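Local structure of Di-haem cytochrome c peroxidase family protein (Burkholderia thailandensis E264, 6NX0) at residues P147-N159 and P205-A217. The protein belongs to the diheme cytochrome c peroxidase family and carries two covalently bound c-type hemes, with which it probably reduces peroxide and transfers electrons. Numbering follows the deposited sequence.
Sequences PQGSRPGHFSRRN and PLFDPDEMNNASA. With HEC (heme c), chain B; NO3 (nitrate ion), chain H.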
ATOM      1  N   PRO A 147       8.917   0.711   9.550  1.00  9.46           N
ATOM      2  CA  PRO A 147       9.653   1.970   9.750  1.00  8.87           C
ATOM      3  C   PRO A 147       9.744   2.382  11.204  1.00  8.96           C
ATOM      4  O   PRO A 147       8.766   2.318  11.957  1.00 10.58           O
ATOM      5  CB  PRO A 147       8.849   2.986   8.942  1.00 11.31           C
ATOM      6  CG  PRO A 147       8.231   2.161   7.834  1.00 11.02           C
ATOM      7  CD  PRO A 147       7.907   0.833   8.478  1.00 11.05           C
ATOM      8  N   GLN A 148      10.923   2.874  11.568  1.00 10.68           N
ATOM      9  CA  GLN A 148      11.102   3.598  12.824  1.00 10.73           C
ATOM     10  C   GLN A 148      10.572   5.022  12.703  1.00 10.24           C
ATOM     11  O   GLN A 148      10.751   5.692  11.679  1.00 10.52           O
ATOM     12  CB  GLN A 148      12.581   3.631  13.212  1.00 10.80           C
ATOM     13  CG  GLN A 148      12.866   4.257  14.576  1.00 10.54           C
ATOM     14  CD  GLN A 148      14.344   4.333  14.888  1.00 17.05           C
ATOM     15  OE1 GLN A 148      15.163   3.622  14.297  1.00 17.09           O
ATOM     16  NE2 GLN A 148      14.695   5.206  15.818  1.00 25.13           N
ATOM     17  N   GLY A 149       9.923   5.486  13.767  1.00 10.60           N
ATOM     18  CA  GLY A 149       9.445   6.856  13.830  1.00 10.59           C
ATOM     19  C   GLY A 149      10.516   7.825  14.284  1.00  9.45           C
ATOM     20  O   GLY A 149      11.717   7.561  14.207  1.00 11.81           O
ATOM     21  N   SER A 150      10.056   8.981  14.746  1.00  9.49           N
ATOM     22  CA  SER A 150      10.933  10.113  15.012  1.00 10.78           C
ATOM     23  C   SER A 150      11.798   9.942  16.252  1.00 11.57           C
ATOM     24  O   SER A 150      12.688  10.780  16.463  1.00 13.93           O
ATOM     25  CB  SER A 150      10.100  11.384  15.188  1.00 11.56           C
ATOM     26  OG  SER A 150       9.368  11.299  16.385  1.00 11.99           O
ATOM     27  N   ARG A 151      11.532   8.942  17.091  1.00 10.97           N
ATOM     28  CA  ARG A 151      12.254   8.695  18.331  1.00 13.14           C
ATOM     29  C   ARG A 151      12.776   7.266  18.376  1.00 15.46           C
ATOM     30  O   ARG A 151      12.165   6.351  17.821  1.00 13.65           O
ATOM     31  CB  ARG A 151      11.349   8.939  19.545  1.00 15.07           C
ATOM     32  CG  ARG A 151      10.931  10.388  19.722  1.00 15.83           C
ATOM     33  CD  ARG A 151       9.936  10.533  20.859  1.00 17.51           C
ATOM     34  NE  ARG A 151       8.634   9.983  20.511  1.00 12.09           N
ATOM     35  CZ  ARG A 151       7.584   9.948  21.314  1.00 16.62           C
ATOM     36  NH1 ARG A 151       7.683  10.421  22.553  1.00 23.16           N
ATOM     37  NH2 ARG A 151       6.439   9.443  20.898  1.00 18.59           N
ATOM     38  N   PRO A 152      13.886   7.036  19.070  1.00 17.45           N
ATOM     39  CA  PRO A 152      14.299   5.654  19.323  1.00 16.83           C
ATOM     40  C   PRO A 152      13.174   4.887  19.998  1.00 17.98           C
ATOM     41  O   PRO A 152      12.451   5.415  20.846  1.00 18.07           O
ATOM     42  CB  PRO A 152      15.517   5.805  20.244  1.00 22.23           C
ATOM     43  CG  PRO A 152      15.967   7.217  20.068  1.00 26.98           C
ATOM     44  CD  PRO A 152      14.742   8.005  19.768  1.00 19.69           C
ATOM     45  N   GLY A 153      13.018   3.626  19.609  1.00 18.31           N
ATOM     46  CA  GLY A 153      12.047   2.788  20.263  1.00 20.15           C
ATOM     47  C   GLY A 153      10.615   2.988  19.828  1.00 17.92           C
ATOM     48  O   GLY A 153       9.720   2.340  20.380  1.00 18.60           O
ATOM     49  N   HIS A 154      10.358   3.865  18.870  1.00 14.51           N
ATOM     50  CA  HIS A 154       9.021   4.054  18.335  1.00 14.72           C
ATOM     51  C   HIS A 154       9.017   3.609  16.884  1.00 10.95           C
ATOM     52  O   HIS A 154       9.900   3.992  16.112  1.00 11.92           O
ATOM     53  CB  HIS A 154       8.583   5.508  18.467  1.00 15.14           C
ATOM     54  CG  HIS A 154       8.344   5.901  19.886  1.00 16.06           C
ATOM     55  ND1 HIS A 154       7.095   5.876  20.461  1.00 26.47           N
ATOM     56  CD2 HIS A 154       9.213   6.229  20.872  1.00 19.45           C
ATOM     57  CE1 HIS A 154       7.198   6.221  21.737  1.00 22.68           C
ATOM     58  NE2 HIS A 154       8.469   6.450  22.006  1.00 23.34           N
ATOM     59  N   PHE A 155       8.039   2.784  16.527  1.00 12.08           N
ATOM     60  CA  PHE A 155       7.913   2.260  15.168  1.00 12.14           C
ATOM     61  C   PHE A 155       6.472   2.361  14.693  1.00 11.95           C
ATOM     62  O   PHE A 155       5.530   2.364  15.490  1.00 11.21           O
ATOM     63  CB  PHE A 155       8.368   0.788  15.093  1.00  9.48           C
ATOM     64  CG  PHE A 155       9.779   0.571  15.564  1.00 13.36           C
ATOM     65  CD1 PHE A 155      10.042   0.339  16.897  1.00 14.81           C
ATOM     66  CD2 PHE A 155      10.838   0.606  14.677  1.00 11.98           C
ATOM     67  CE1 PHE A 155      11.333   0.149  17.334  1.00 14.77           C
ATOM     68  CE2 PHE A 155      12.133   0.416  15.109  1.00 12.55           C
ATOM     69  CZ  PHE A 155      12.381   0.206  16.453  1.00 11.48           C
ATOM     70  N   SER A 156       6.326   2.465  13.376  1.00 10.38           N
ATOM     71  CA  SER A 156       5.028   2.352  12.728  1.00 10.95           C
ATOM     72  C   SER A 156       4.320   1.073  13.163  1.00  8.87           C
ATOM     73  O   SER A 156       4.956   0.079  13.508  1.00 12.05           O
ATOM     74  CB  SER A 156       5.216   2.350  11.200  1.00 11.85           C
ATOM     75  OG  SER A 156       5.705   3.602  10.747  1.00 12.93           O
ATOM     76  N   ARG A 157       2.980   1.087  13.096  1.00  9.82           N
ATOM     77  CA  ARG A 157       2.193  -0.104  13.421  1.00 10.43           C
ATOM     78  C   ARG A 157       2.118  -1.080  12.252  1.00 10.04           C
ATOM     79  O   ARG A 157       1.778  -2.257  12.466  1.00 11.97           O
ATOM     80  CB  ARG A 157       0.780   0.295  13.846  1.00 14.85           C
ATOM     81  CG  ARG A 157       0.754   1.025  15.202  1.00 22.30           C
ATOM     82  CD  ARG A 157      -0.638   1.565  15.580  1.00 30.56           C
ATOM     83  NE  ARG A 157      -1.365   2.189  14.470  1.00 27.56           N
ATOM     84  CZ  ARG A 157      -1.348   3.487  14.158  1.00 38.08           C
ATOM     85  NH1 ARG A 157      -2.073   3.934  13.137  1.00 38.80           N
ATOM     86  NH2 ARG A 157      -0.605   4.338  14.848  1.00 40.98           N
ATOM     87  N   ARG A 158       2.443  -0.617  11.045  1.00  9.89           N
ATOM     88  CA  ARG A 158       2.438  -1.401   9.829  1.00  7.97           C
ATOM     89  C   ARG A 158       3.669  -1.042   9.015  1.00 10.21           C
ATOM     90  O   ARG A 158       4.341  -0.047   9.278  1.00 10.08           O
ATOM     91  CB  ARG A 158       1.180  -1.151   8.981  1.00  8.69           C
ATOM     92  CG  ARG A 158      -0.113  -1.603   9.641  1.00 10.45           C
ATOM     93  CD  ARG A 158      -1.341  -1.472   8.716  1.00 10.58           C
ATOM     94  NE  ARG A 158      -2.548  -1.961   9.366  1.00  9.72           N
ATOM     95  CZ  ARG A 158      -3.704  -1.308   9.379  1.00 13.26           C
ATOM     96  NH1 ARG A 158      -3.841  -0.155   8.716  1.00 11.42           N
ATOM     97  NH2 ARG A 158      -4.733  -1.834  10.042  1.00 12.54           N
ATOM     98  N   ASN A 159       3.926  -1.850   7.992  1.00  9.53           N
ATOM     99  CA  ASN A 159       4.941  -1.527   7.004  1.00  9.83           C
ATOM    100  C   ASN A 159       4.439  -0.409   6.104  1.00 10.19           C
ATOM    101  O   ASN A 159       3.227  -0.227   5.921  1.00 12.31           O
ATOM    102  CB  ASN A 159       5.274  -2.767   6.168  1.00  9.12           C
ATOM    103  CG  ASN A 159       6.560  -2.623   5.383  1.00 10.35           C
ATOM    104  OD1 ASN A 159       7.431  -1.813   5.707  1.00 11.31           O
ATOM    105  ND2 ASN A 159       6.706  -3.458   4.356  1.00 14.11           N
ATOM    106  N   PRO A 205       0.466  10.217   9.615  1.00 10.29           N
ATOM    107  CA  PRO A 205       1.886  10.321   9.994  1.00  9.92           C
ATOM    108  C   PRO A 205       2.220  11.580  10.771  1.00 11.37           C
ATOM    109  O   PRO A 205       3.056  11.528  11.676  1.00 10.28           O
ATOM    110  CB  PRO A 205       2.612  10.286   8.640  1.00 11.66           C
ATOM    111  CG  PRO A 205       1.566  10.608   7.616  1.00 12.05           C
ATOM    112  CD  PRO A 205       0.312  10.005   8.163  1.00  9.83           C
ATOM    113  N   LEU A 206       1.582  12.716  10.459  1.00  8.83           N
ATOM    114  CA  LEU A 206       1.950  13.962  11.128  1.00 10.35           C
ATOM    115  C   LEU A 206       1.712  13.898  12.635  1.00  9.65           C
ATOM    116  O   LEU A 206       2.507  14.431  13.403  1.00 10.67           O
ATOM    117  CB  LEU A 206       1.192  15.141  10.529  1.00 10.84           C
ATOM    118  CG  LEU A 206       1.675  15.641   9.165  1.00 11.89           C
ATOM    119  CD1 LEU A 206       0.664  16.628   8.608  1.00 13.41           C
ATOM    120  CD2 LEU A 206       3.072  16.264   9.237  1.00 11.38           C
ATOM    121  N   PHE A 207       0.603  13.286  13.078  1.00  9.92           N
ATOM    122  CA  PHE A 207       0.220  13.379  14.488  1.00  9.03           C
ATOM    123  C   PHE A 207       0.351  12.068  15.247  1.00 13.20           C
ATOM    124  O   PHE A 207       0.118  12.053  16.459  1.00 16.02           O
ATOM    125  CB  PHE A 207      -1.196  13.954  14.593  1.00 12.57           C
ATOM    126  CG  PHE A 207      -1.319  15.261  13.891  1.00 11.22           C
ATOM    127  CD1 PHE A 207      -0.555  16.330  14.315  1.00 14.27           C
ATOM    128  CD2 PHE A 207      -2.132  15.412  12.786  1.00 12.55           C
ATOM    129  CE1 PHE A 207      -0.634  17.569  13.672  1.00 13.87           C
ATOM    130  CE2 PHE A 207      -2.218  16.637  12.138  1.00 13.00           C
ATOM    131  CZ  PHE A 207      -1.457  17.711  12.583  1.00 12.01           C
ATOM    132  N   ASP A 208       0.827  11.011  14.597  1.00 11.26           N
ATOM    133  CA  ASP A 208       1.022   9.720  15.253  1.00 11.29           C
ATOM    134  C   ASP A 208       2.263   9.790  16.131  1.00 11.53           C
ATOM    135  O   ASP A 208       3.353  10.077  15.625  1.00 10.57           O
ATOM    136  CB  ASP A 208       1.154   8.661  14.163  1.00 12.63           C
ATOM    137  CG  ASP A 208       1.196   7.231  14.672  1.00 21.98           C
ATOM    138  OD1 ASP A 208       1.528   6.971  15.842  1.00 17.96           O
ATOM    139  OD2 ASP A 208       0.911   6.347  13.820  1.00 27.51           O
ATOM    140  N   PRO A 209       2.162   9.521  17.430  1.00 11.27           N
ATOM    141  CA  PRO A 209       3.373   9.569  18.259  1.00 10.66           C
ATOM    142  C   PRO A 209       4.415   8.532  17.867  1.00 14.52           C
ATOM    143  O   PRO A 209       5.583   8.697  18.243  1.00 14.43           O
ATOM    144  CB  PRO A 209       2.864   9.325  19.690  1.00 13.93           C
ATOM    145  CG  PRO A 209       1.462   8.924  19.554  1.00 19.01           C
ATOM    146  CD  PRO A 209       0.943   9.342  18.228  1.00 13.51           C
ATOM    147  N   ASP A 210       4.030   7.472  17.159  1.00 13.07           N
ATOM    148  CA  ASP A 210       4.966   6.441  16.716  1.00 15.09           C
ATOM    149  C   ASP A 210       5.575   6.771  15.361  1.00 14.44           C
ATOM    150  O   ASP A 210       6.475   6.055  14.910  1.00 14.17           O
ATOM    151  CB  ASP A 210       4.264   5.080  16.653  1.00 18.70           C
ATOM    152  CG  ASP A 210       3.903   4.531  18.045  1.00 24.35           C
ATOM    153  OD1 ASP A 210       4.640   4.822  19.002  1.00 26.53           O
ATOM    154  OD2 ASP A 210       2.880   3.830  18.154  1.00 36.19           O
ATOM    155  N   GLU A 211       5.126   7.855  14.720  1.00 10.95           N
ATOM    156  CA  GLU A 211       5.681   8.291  13.445  1.00  8.87           C
ATOM    157  C   GLU A 211       6.274   9.693  13.591  1.00  9.50           C
ATOM    158  O   GLU A 211       7.294   9.837  14.260  1.00 10.11           O
ATOM    159  CB  GLU A 211       4.621   8.189  12.339  1.00  8.81           C
ATOM    160  CG  GLU A 211       4.158   6.700  12.216  1.00 11.81           C
ATOM    161  CD  GLU A 211       3.351   6.384  10.963  1.00 17.40           C
ATOM    162  OE1 GLU A 211       2.720   7.281  10.407  1.00 19.36           O
ATOM    163  OE2 GLU A 211       3.330   5.217  10.519  1.00 16.81           O
ATOM    164  N   MET A 212       5.677  10.743  13.010  1.00  8.36           N
ATOM    165  CA  MET A 212       6.322  12.051  13.075  1.00  7.82           C
ATOM    166  C   MET A 212       6.087  12.776  14.395  1.00 11.80           C
ATOM    167  O   MET A 212       6.852  13.685  14.709  1.00 10.42           O
ATOM    168  CB  MET A 212       5.859  12.917  11.910  1.00  9.59           C
ATOM    169  CG  MET A 212       6.068  12.222  10.561  1.00  7.73           C
ATOM    170  SD  MET A 212       5.530  13.103   9.099  1.00 10.43           S
ATOM    171  CE  MET A 212       6.890  14.256   8.859  1.00 14.46           C
ATOM    172  N   ASN A 213       5.051  12.410  15.158  1.00  8.45           N
ATOM    173  CA  ASN A 213       4.911  12.811  16.568  1.00  9.17           C
ATOM    174  C   ASN A 213       4.755  14.319  16.781  1.00 11.81           C
ATOM    175  O   ASN A 213       5.169  14.867  17.810  1.00 12.05           O
ATOM    176  CB  ASN A 213       6.106  12.298  17.365  1.00  9.91           C
ATOM    177  CG  ASN A 213       5.952  12.491  18.840  1.00 10.81           C
ATOM    178  OD1 ASN A 213       4.883  12.296  19.407  1.00 13.26           O
ATOM    179  ND2 ASN A 213       7.053  12.870  19.480  1.00 13.31           N
ATOM    180  N   ASN A 214       4.112  15.024  15.867  1.00 10.45           N
ATOM    181  CA  ASN A 214       3.666  16.367  16.232  1.00 12.93           C
ATOM    182  C   ASN A 214       2.538  16.263  17.250  1.00 12.40           C
ATOM    183  O   ASN A 214       1.694  15.366  17.190  1.00 13.55           O
ATOM    184  CB  ASN A 214       3.230  17.148  14.999  1.00 11.90           C
ATOM    185  CG  ASN A 214       4.371  17.370  14.030  1.00 13.09           C
ATOM    186  OD1 ASN A 214       5.299  18.122  14.312  1.00 18.69           O
ATOM    187  ND2 ASN A 214       4.340  16.678  12.917  1.00 13.43           N
ATOM    188  N   ALA A 215       2.522  17.192  18.211  1.00 13.00           N
ATOM    189  CA  ALA A 215       1.641  17.034  19.360  1.00 17.06           C
ATOM    190  C   ALA A 215       0.178  17.254  18.997  1.00 14.45           C
ATOM    191  O   ALA A 215      -0.718  16.616  19.567  1.00 17.94           O
ATOM    192  CB  ALA A 215       2.074  18.013  20.458  1.00 19.25           C
ATOM    193  N   SER A 216      -0.086  18.149  18.056  1.00 12.51           N
ATOM    194  CA  SER A 216      -1.424  18.553  17.688  1.00 13.36           C
ATOM    195  C   SER A 216      -1.314  19.411  16.446  1.00 12.29           C
ATOM    196  O   SER A 216      -0.235  19.915  16.121  1.00 13.07           O
ATOM    197  CB  SER A 216      -2.093  19.369  18.790  1.00 13.16           C
ATOM    198  OG  SER A 216      -1.440  20.626  18.894  1.00 15.52           O
ATOM    199  N   ALA A 217      -2.445  19.590  15.771  1.00 13.76           N
ATOM    200  CA  ALA A 217      -2.477  20.526  14.651  1.00 11.31           C
ATOM    201  C   ALA A 217      -2.120  21.937  15.095  1.00 11.99           C
ATOM    202  O   ALA A 217      -1.463  22.677  14.351  1.00 13.32           O
ATOM    203  CB  ALA A 217      -3.851  20.512  13.987  1.00 14.58           C
TER
HETATM  204 FE   HEC B 601       3.540   7.426   4.948  1.00  9.09          FE
HETATM  205  CHA HEC B 601       1.166   5.027   4.165  1.00  8.80           C
HETATM  206  CHB HEC B 601       2.162   9.517   2.655  1.00  9.78           C
HETATM  207  CHC HEC B 601       5.199  10.092   6.350  1.00  8.13           C
HETATM  208  CHD HEC B 601       4.845   5.383   7.395  1.00 10.45           C
HETATM  209  NA  HEC B 601       2.028   7.256   3.603  1.00  8.03           N
HETATM  210  C1A HEC B 601       1.149   6.201   3.458  1.00  8.73           C
HETATM  211  C2A HEC B 601       0.239   6.509   2.390  1.00  7.17           C
HETATM  212  C3A HEC B 601       0.590   7.708   1.903  1.00  7.48           C
HETATM  213  C4A HEC B 601       1.654   8.241   2.715  1.00  8.09           C
HETATM  214  CMA HEC B 601      -0.136   8.506   0.826  1.00 10.25           C
HETATM  215  CAA HEC B 601      -0.917   5.605   1.923  1.00 10.89           C
HETATM  216  CBA HEC B 601      -0.478   4.760   0.740  1.00 10.77           C
HETATM  217  CGA HEC B 601      -1.502   3.736   0.325  1.00 13.90           C
HETATM  218  O1A HEC B 601      -1.264   3.125  -0.758  1.00 12.21           O
HETATM  219  O2A HEC B 601      -2.443   3.438   1.124  1.00 11.92           O
HETATM  220  NB  HEC B 601       3.653   9.423   4.609  1.00  8.88           N
HETATM  221  C1B HEC B 601       2.969  10.094   3.604  1.00  9.30           C
HETATM  222  C2B HEC B 601       3.305  11.489   3.695  1.00 10.00           C
HETATM  223  C3B HEC B 601       4.063  11.677   4.780  1.00  8.49           C
HETATM  224  C4B HEC B 601       4.324  10.374   5.345  1.00  8.65           C
HETATM  225  CMB HEC B 601       2.781  12.557   2.729  1.00 10.83           C
HETATM  226  CAB HEC B 601       4.703  12.979   5.302  1.00  8.77           C
HETATM  227  CBB HEC B 601       3.592  13.935   5.803  1.00 10.92           C
HETATM  228  NC  HEC B 601       4.789   7.677   6.537  1.00  7.89           N
HETATM  229  C1C HEC B 601       5.403   8.866   6.906  1.00  7.26           C
HETATM  230  C2C HEC B 601       6.435   8.528   7.860  1.00  9.92           C
HETATM  231  C3C HEC B 601       6.384   7.223   8.142  1.00  9.03           C
HETATM  232  C4C HEC B 601       5.317   6.668   7.333  1.00  8.19           C
HETATM  233  CMC HEC B 601       7.496   9.522   8.360  1.00  9.50           C
HETATM  234  CAC HEC B 601       7.475   6.376   8.819  1.00  9.41           C
HETATM  235  CBC HEC B 601       7.599   6.700  10.314  1.00  8.73           C
HETATM  236  ND  HEC B 601       3.121   5.551   5.601  1.00  8.40           N
HETATM  237  C1D HEC B 601       3.821   4.887   6.628  1.00  8.39           C
HETATM  238  C2D HEC B 601       3.174   3.622   6.865  1.00  7.21           C
HETATM  239  C3D HEC B 601       2.019   3.543   5.933  1.00  9.64           C
HETATM  240  C4D HEC B 601       2.042   4.762   5.172  1.00  8.53           C
HETATM  241  CMD HEC B 601       3.535   2.633   7.956  1.00  9.29           C
HETATM  242  CAD HEC B 601       0.985   2.407   5.828  1.00  9.51           C
HETATM  243  CBD HEC B 601       0.098   2.517   7.047  1.00  9.76           C
HETATM  244  CGD HEC B 601      -1.197   1.734   6.922  1.00 13.01           C
HETATM  245  O1D HEC B 601      -1.399   1.076   5.878  1.00 13.68           O
HETATM  246  O2D HEC B 601      -1.951   1.744   7.936  1.00 13.74           O
HETATM  247  N   NO3 H 607       4.782  20.137  17.194  1.00 25.98           N
HETATM  248  O1  NO3 H 607       4.024  20.029  16.214  1.00 24.97           O
HETATM  249  O2  NO3 H 607       4.624  19.393  18.240  1.00 24.72           O
HETATM  250  O3  NO3 H 607       5.671  21.036  17.126  1.00 38.30           O
HETATM  251  O   HOH W   1       8.351   9.052  17.716  1.00 11.95           O
HETATM  252  O   HOH W   2       1.611   3.580  12.180  1.00 27.39           O
HETATM  253  O   HOH W   3       1.960   7.826   6.410  1.00 21.79           O
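S156 and E211 meet in the heme c pocket, partly lined by the loop 147-159 and the type I beta turn D208-E211. S156 OG donates to E211 OE2 (2.9 Å) on the anti side, but tilted 30° from the carboxylate plane. Its length suits E211 to this buried place, carrying OE2 to within 3.5 Å of heme meso carbon CHD, where S156 OG and water 2 both donate to the charged oxygen. Water 2 accepts from R157 N and also reaches D208 OD2. In the same loop, R158 NH1 donates to heme propionate O2D while its NE pairs with D345.

R157 NH2 makes a salt bridge to D208 OD2 (2.7 Å), its hydrogen bond bent and weak. D208 OD1 closes an Asx turn with D210 N. At G149, which has no side chain to obstruct the approach, CA comes to 3.3 Å from D210 O, while S150 N donates to E211 O (2.9 Å).

In the type II turn R151-H154, the in-plane imidazole N-H of H154 suits a carboxylate: ND1 gives D210 OD1 a nearly straight bond (170°). R151, bent at chi3 (-71°), has a flat guanidinium that stacks between H154 NE2 and the nearly parallel N213 amide while bonding at its edge. N213 ND2 and S150 OG both bond to E116 O. R151 NH2 donates to P209 O (2.9 Å), and water 1 accepts from NE and donates to that same carbonyl oxygen.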